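Long-range contact in ML032222a iGluR (PDB 4YKI), which probably serves as a subunit of a glycine-activated ion channel of the glutamate receptor family, here its ligand-binding domain with glycine bound: residues G112-L124 with K135-L149. Sequence-based numbering, arbitrary orientation. Where two conformers were deposited one is given.
Sequences GIKAVVKGEGTTL and KYKWGVIGSRHPETL. With GLY (glycine), chain E.
The ring of Y136 meets two carbonyl oxygens at its edge, those of K118 and T122, both lying in the ring plane. V117 and L124 approach it obliquely: V117 CG2 comes in close to Y136 CE1 at 3.4 Å, while the L124 side chain runs alongside the ring, antiparallel to it, CD1 near Y136 CD2. The other flat group, the R144 guanidinium, has the CA of the bound glycine 3.5 Å above one face and salt-bridges E17 and D187. Y136 OH donates to T122 O over 2.7 Å, in the carbonyl plane. A water joins Y136 OH, G119 O and T123 OG1, tying both limbs of the 119-123 turn to the phenol.

K135 shows how one ammonium group can fix a loop. CG lies anti to the backbone N (chi1 175°) and the chain beyond runs straight, carrying NZ into the turn. There K135 NZ donates to E120 O at 2.8 Å and also to T122 O, each on a lone pair. A longer bond of 3.3 Å joins K135 NZ to T122 OG1. T122 O thus accepts two hydrogen bonds, from K135 NZ and Y136 OH. A methionine in place of K135 would probably leave E120 O without its ammonium donor and the turn freer to move.

At the other end of the contact, I113 CD1 rests 3.9 Å from P146 CB, and I113 CG1 meets L149 CD1. Strand 112-118 runs at 98° to helix 145-149. That helix start serves the ligand: H145 N donates to the glycine carboxylate. Strand, turn and helix N-terminus together belong to one lobe of the two-lobed, periplasmic-binding-protein-like ligand-binding domain of ionotropic glutamate receptors, whose agonist lies in the cleft between the lobes.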
loop_
_atom_site.group_PDB
_atom_site.type_symbol
_atom_site.label_atom_id
_atom_site.label_comp_id
_atom_site.label_asym_id
_atom_site.label_seq_id
_atom_site.Cartn_x
_atom_site.Cartn_y
_atom_site.Cartn_z
ATOM N N GLY B 112 3.750 9.341 3.526
ATOM C CA GLY B 112 4.704 9.531 4.588
ATOM C C GLY B 112 4.407 10.813 5.332
ATOM O O GLY B 112 3.601 11.638 4.894
ATOM N N ILE B 113 5.052 10.959 6.487
ATOM C CA ILE B 113 5.051 12.221 7.213
ATOM C C ILE B 113 6.030 13.180 6.558
ATOM O O ILE B 113 7.150 12.796 6.196
ATOM C CB ILE B 113 5.393 12.011 8.710
ATOM C CG1 ILE B 113 4.388 11.062 9.381
ATOM C CG2 ILE B 113 5.446 13.337 9.453
ATOM C CD1 ILE B 113 2.941 11.531 9.294
ATOM N N LYS B 114 5.573 14.416 6.362
ATOM C CA LYS B 114 6.368 15.464 5.743
ATOM C C LYS B 114 6.301 16.736 6.592
ATOM O O LYS B 114 5.226 17.155 7.014
ATOM C CB LYS B 114 5.859 15.762 4.331
ATOM C CG LYS B 114 6.708 16.805 3.630
ATOM C CD LYS B 114 6.277 17.069 2.225
ATOM C CE LYS B 114 7.229 18.029 1.520
ATOM N NZ LYS B 114 8.637 17.526 1.443
ATOM N N ALA B 115 7.456 17.348 6.816
ATOM C CA ALA B 115 7.544 18.628 7.499
ATOM C C ALA B 115 7.915 19.709 6.514
ATOM O O ALA B 115 8.792 19.527 5.672
ATOM C CB ALA B 115 8.562 18.583 8.626
ATOM N N VAL B 116 7.236 20.838 6.637
ATOM C CA VAL B 116 7.489 21.996 5.789
ATOM C C VAL B 116 7.649 23.235 6.655
ATOM O O VAL B 116 7.178 23.281 7.776
ATOM C CB VAL B 116 6.367 22.219 4.730
ATOM C CG1 VAL B 116 6.290 21.035 3.780
ATOM C CG2 VAL B 116 5.027 22.476 5.390
ATOM N N VAL B 117 8.307 24.233 6.091
ATOM C CA VAL B 117 8.733 25.414 6.823
ATOM C C VAL B 117 8.581 26.674 5.968
ATOM O O VAL B 117 8.855 26.670 4.762
ATOM C CB VAL B 117 10.212 25.265 7.326
ATOM C CG1 VAL B 117 11.190 25.128 6.183
ATOM C CG2 VAL B 117 10.602 26.413 8.254
ATOM N N LYS B 118 8.167 27.758 6.619
ATOM C CA LYS B 118 8.259 29.092 6.037
ATOM C C LYS B 118 9.175 29.945 6.898
ATOM O O LYS B 118 9.024 29.996 8.114
ATOM C CB LYS B 118 6.872 29.732 5.925
ATOM C CG LYS B 118 6.900 31.153 5.419
ATOM C CD LYS B 118 5.522 31.686 5.079
ATOM C CE LYS B 118 5.600 33.176 4.814
ATOM N NZ LYS B 118 4.325 33.671 4.259
ATOM N N GLY B 119 10.162 30.564 6.273
ATOM C CA GLY B 119 11.083 31.433 6.980
ATOM C C GLY B 119 12.309 31.751 6.153
ATOM O O GLY B 119 12.879 30.883 5.491
ATOM N N GLU B 120 12.719 33.013 6.226
ATOM C CA GLU B 120 14.002 33.430 5.695
ATOM C C GLU B 120 15.096 33.172 6.743
ATOM O O GLU B 120 14.802 32.958 7.934
ATOM C CB GLU B 120 13.968 34.910 5.291
ATOM C CG GLU B 120 12.950 35.185 4.163
ATOM C CD GLU B 120 12.748 36.662 3.827
ATOM O OE1 GLU B 120 13.420 37.510 4.428
ATOM O OE2 GLU B 120 11.934 36.962 2.926
ATOM N N GLY B 121 16.349 33.160 6.293
ATOM C CA GLY B 121 17.457 32.981 7.202
ATOM C C GLY B 121 17.798 31.519 7.448
ATOM O O GLY B 121 17.543 30.634 6.617
ATOM N N THR B 122 18.383 31.250 8.610
ATOM C CA THR B 122 18.728 29.890 8.958
ATOM C C THR B 122 17.464 29.040 8.899
ATOM O O THR B 122 16.355 29.490 9.221
ATOM C CB THR B 122 19.341 29.766 10.367
ATOM O OG1 THR B 122 18.409 30.245 11.344
ATOM C CG2 THR B 122 20.673 30.519 10.490
ATOM N N THR B 123 17.637 27.803 8.477
ATOM C CA THR B 123 16.517 26.898 8.341
ATOM C C THR B 123 16.871 25.589 9.041
ATOM O O THR B 123 17.839 25.525 9.792
ATOM C CB THR B 123 16.131 26.780 6.851
ATOM O OG1 THR B 123 14.863 26.127 6.702
ATOM C CG2 THR B 123 17.196 26.065 6.085
ATOM N N LEU B 124 16.059 24.566 8.855
ATOM C CA LEU B 124 16.216 23.328 9.610
ATOM C C LEU B 124 16.344 22.172 8.661
ATOM O O LEU B 124 15.735 22.180 7.598
ATOM C CB LEU B 124 14.992 23.083 10.495
ATOM C CG LEU B 124 14.717 24.229 11.461
ATOM C CD1 LEU B 124 13.367 24.088 12.090
ATOM C CD2 LEU B 124 15.784 24.301 12.519
ATOM N N LYS B 135 13.847 30.072 17.239
ATOM C CA LYS B 135 13.498 30.887 16.083
ATOM C C LYS B 135 12.146 30.483 15.501
ATOM O O LYS B 135 11.290 31.336 15.208
ATOM C CB LYS B 135 14.554 30.753 14.988
ATOM C CG LYS B 135 14.186 31.502 13.702
ATOM C CD LYS B 135 15.273 31.443 12.630
ATOM C CE LYS B 135 14.798 32.070 11.338
ATOM N NZ LYS B 135 15.886 32.104 10.354
ATOM N N TYR B 136 11.955 29.177 15.322
ATOM C CA TYR B 136 10.755 28.630 14.733
ATOM C C TYR B 136 9.838 28.059 15.787
ATOM O O TYR B 136 10.292 27.389 16.707
ATOM C CB TYR B 136 11.114 27.479 13.754
ATOM C CG TYR B 136 11.821 27.943 12.506
ATOM C CD1 TYR B 136 11.104 28.400 11.427
ATOM C CD2 TYR B 136 13.198 27.939 12.410
ATOM C CE1 TYR B 136 11.726 28.853 10.296
ATOM C CE2 TYR B 136 13.829 28.383 11.276
ATOM C CZ TYR B 136 13.090 28.850 10.222
ATOM O OH TYR B 136 13.676 29.314 9.059
ATOM N N LYS B 137 8.544 28.321 15.630
ATOM C CA LYS B 137 7.490 27.561 16.290
ATOM C C LYS B 137 7.049 26.437 15.354
ATOM O O LYS B 137 7.428 26.426 14.187
ATOM C CB LYS B 137 6.312 28.467 16.660
ATOM C CG LYS B 137 6.646 29.425 17.794
ATOM C CD LYS B 137 5.470 30.303 18.194
ATOM C CE LYS B 137 5.823 31.236 19.349
ATOM N NZ LYS B 137 6.326 30.502 20.541
ATOM N N TRP B 138 6.270 25.496 15.868
ATOM C CA TRP B 138 5.899 24.331 15.089
ATOM C C TRP B 138 4.641 23.714 15.653
ATOM O O TRP B 138 4.221 24.040 16.771
ATOM C CB TRP B 138 7.030 23.291 15.086
ATOM C CG TRP B 138 7.269 22.649 16.414
ATOM C CD1 TRP B 138 6.687 21.511 16.888
ATOM C CD2 TRP B 138 8.136 23.119 17.451
ATOM N NE1 TRP B 138 7.140 21.241 18.157
ATOM C CE2 TRP B 138 8.026 22.219 18.523
ATOM C CE3 TRP B 138 8.990 24.212 17.577
ATOM C CZ2 TRP B 138 8.766 22.370 19.698
ATOM C CZ3 TRP B 138 9.704 24.368 18.753
ATOM C CH2 TRP B 138 9.583 23.454 19.798
ATOM N N GLY B 139 4.025 22.822 14.887
ATOM C CA GLY B 139 2.869 22.119 15.393
ATOM C C GLY B 139 2.390 21.007 14.499
ATOM O O GLY B 139 2.803 20.860 13.351
ATOM N N VAL B 140 1.489 20.230 15.082
ATOM C CA VAL B 140 0.699 19.227 14.398
ATOM C C VAL B 140 -0.770 19.452 14.737
ATOM O O VAL B 140 -1.091 20.078 15.744
ATOM C CB VAL B 140 1.076 17.773 14.831
ATOM C CG1 VAL B 140 2.475 17.428 14.403
ATOM C CG2 VAL B 140 0.887 17.573 16.353
ATOM N N ILE B 141 -1.657 18.924 13.913
ATOM C CA ILE B 141 -3.085 19.034 14.162
ATOM C C ILE B 141 -3.476 18.023 15.228
ATOM O O ILE B 141 -3.096 16.842 15.160
ATOM C CB ILE B 141 -3.868 18.805 12.872
ATOM C CG1 ILE B 141 -3.552 19.903 11.839
ATOM C CG2 ILE B 141 -5.358 18.699 13.149
ATOM C CD1 ILE B 141 -3.942 19.551 10.406
ATOM N N GLY B 142 -4.261 18.451 16.204
ATOM C CA GLY B 142 -4.713 17.555 17.245
ATOM C C GLY B 142 -5.680 16.493 16.749
ATOM O O GLY B 142 -6.518 16.732 15.877
ATOM N N SER B 143 -5.553 15.298 17.319
ATOM C CA SER B 143 -6.434 14.162 17.004
ATOM C C SER B 143 -6.433 13.810 15.520
ATOM O O SER B 143 -7.476 13.567 14.904
ATOM C CB SER B 143 -7.848 14.429 17.511
ATOM O OG SER B 143 -7.854 14.532 18.929
ATOM N N ARG B 144 -5.236 13.736 14.956
ATOM C CA ARG B 144 -5.022 13.392 13.557
ATOM C C ARG B 144 -3.788 12.478 13.534
ATOM O O ARG B 144 -2.999 12.462 14.487
ATOM C CB ARG B 144 -4.810 14.689 12.761
ATOM C CG ARG B 144 -4.679 14.581 11.254
ATOM C CD ARG B 144 -4.276 15.925 10.672
ATOM N NE ARG B 144 -3.842 15.875 9.271
ATOM C CZ ARG B 144 -4.639 15.844 8.209
ATOM N NH1 ARG B 144 -5.954 15.823 8.343
ATOM N NH2 ARG B 144 -4.104 15.814 6.992
ATOM N N HIS B 145 -3.602 11.758 12.437
ATOM C CA HIS B 145 -2.579 10.718 12.334
ATOM C C HIS B 145 -1.142 11.165 12.630
ATOM O O HIS B 145 -0.458 10.469 13.351
ATOM C CB HIS B 145 -2.736 10.060 10.972
ATOM C CG HIS B 145 -1.610 9.192 10.563
ATOM N ND1 HIS B 145 -1.459 7.901 11.019
ATOM C CD2 HIS B 145 -0.601 9.428 9.694
ATOM C CE1 HIS B 145 -0.400 7.377 10.428
ATOM N NE2 HIS B 145 0.138 8.280 9.619
ATOM N N PRO B 146 -0.655 12.283 12.066
ATOM C CA PRO B 146 0.737 12.631 12.370
ATOM C C PRO B 146 0.997 12.762 13.875
ATOM O O PRO B 146 1.990 12.242 14.371
ATOM C CB PRO B 146 0.947 13.946 11.601
ATOM C CG PRO B 146 -0.018 13.844 10.436
ATOM C CD PRO B 146 -1.232 13.186 11.048
ATOM N N GLU B 147 0.111 13.438 14.598
ATOM C CA GLU B 147 0.219 13.538 16.054
ATOM C C GLU B 147 0.321 12.150 16.690
ATOM O O GLU B 147 1.160 11.918 17.550
ATOM C CB GLU B 147 -0.987 14.283 16.608
ATOM C CG GLU B 147 -0.927 14.484 18.116
ATOM C CD GLU B 147 -2.221 14.996 18.702
ATOM O OE1 GLU B 147 -3.249 14.305 18.533
ATOM O OE2 GLU B 147 -2.208 16.072 19.338
ATOM N N THR B 148 -0.543 11.238 16.267
ATOM C CA THR B 148 -0.523 9.892 16.826
ATOM C C THR B 148 0.811 9.197 16.562
ATOM O O THR B 148 1.396 8.586 17.467
ATOM C CB THR B 148 -1.686 9.070 16.263
ATOM O OG1 THR B 148 -2.910 9.550 16.830
ATOM C CG2 THR B 148 -1.548 7.611 16.633
ATOM N N LEU B 149 1.309 9.291 15.334
ATOM C CA LEU B 149 2.594 8.663 15.036
ATOM C C LEU B 149 3.722 9.250 15.841
ATOM O O LEU B 149 4.581 8.515 16.324
ATOM C CB LEU B 149 2.942 8.737 13.557
ATOM C CG LEU B 149 2.154 7.857 12.599
ATOM C CD1 LEU B 149 2.890 7.828 11.238
ATOM C CD2 LEU B 149 1.947 6.455 13.164
HETATM N N GLY E . -5.225 11.871 6.877
HETATM C CA GLY E . -5.330 12.299 8.291
HETATM C C GLY E . -5.694 11.183 9.242
HETATM O O GLY E . -5.699 11.447 10.463
HETATM O OXT GLY E . -5.995 10.059 8.786
HETATM O O HOH W 1 12.947 28.270 6.520
#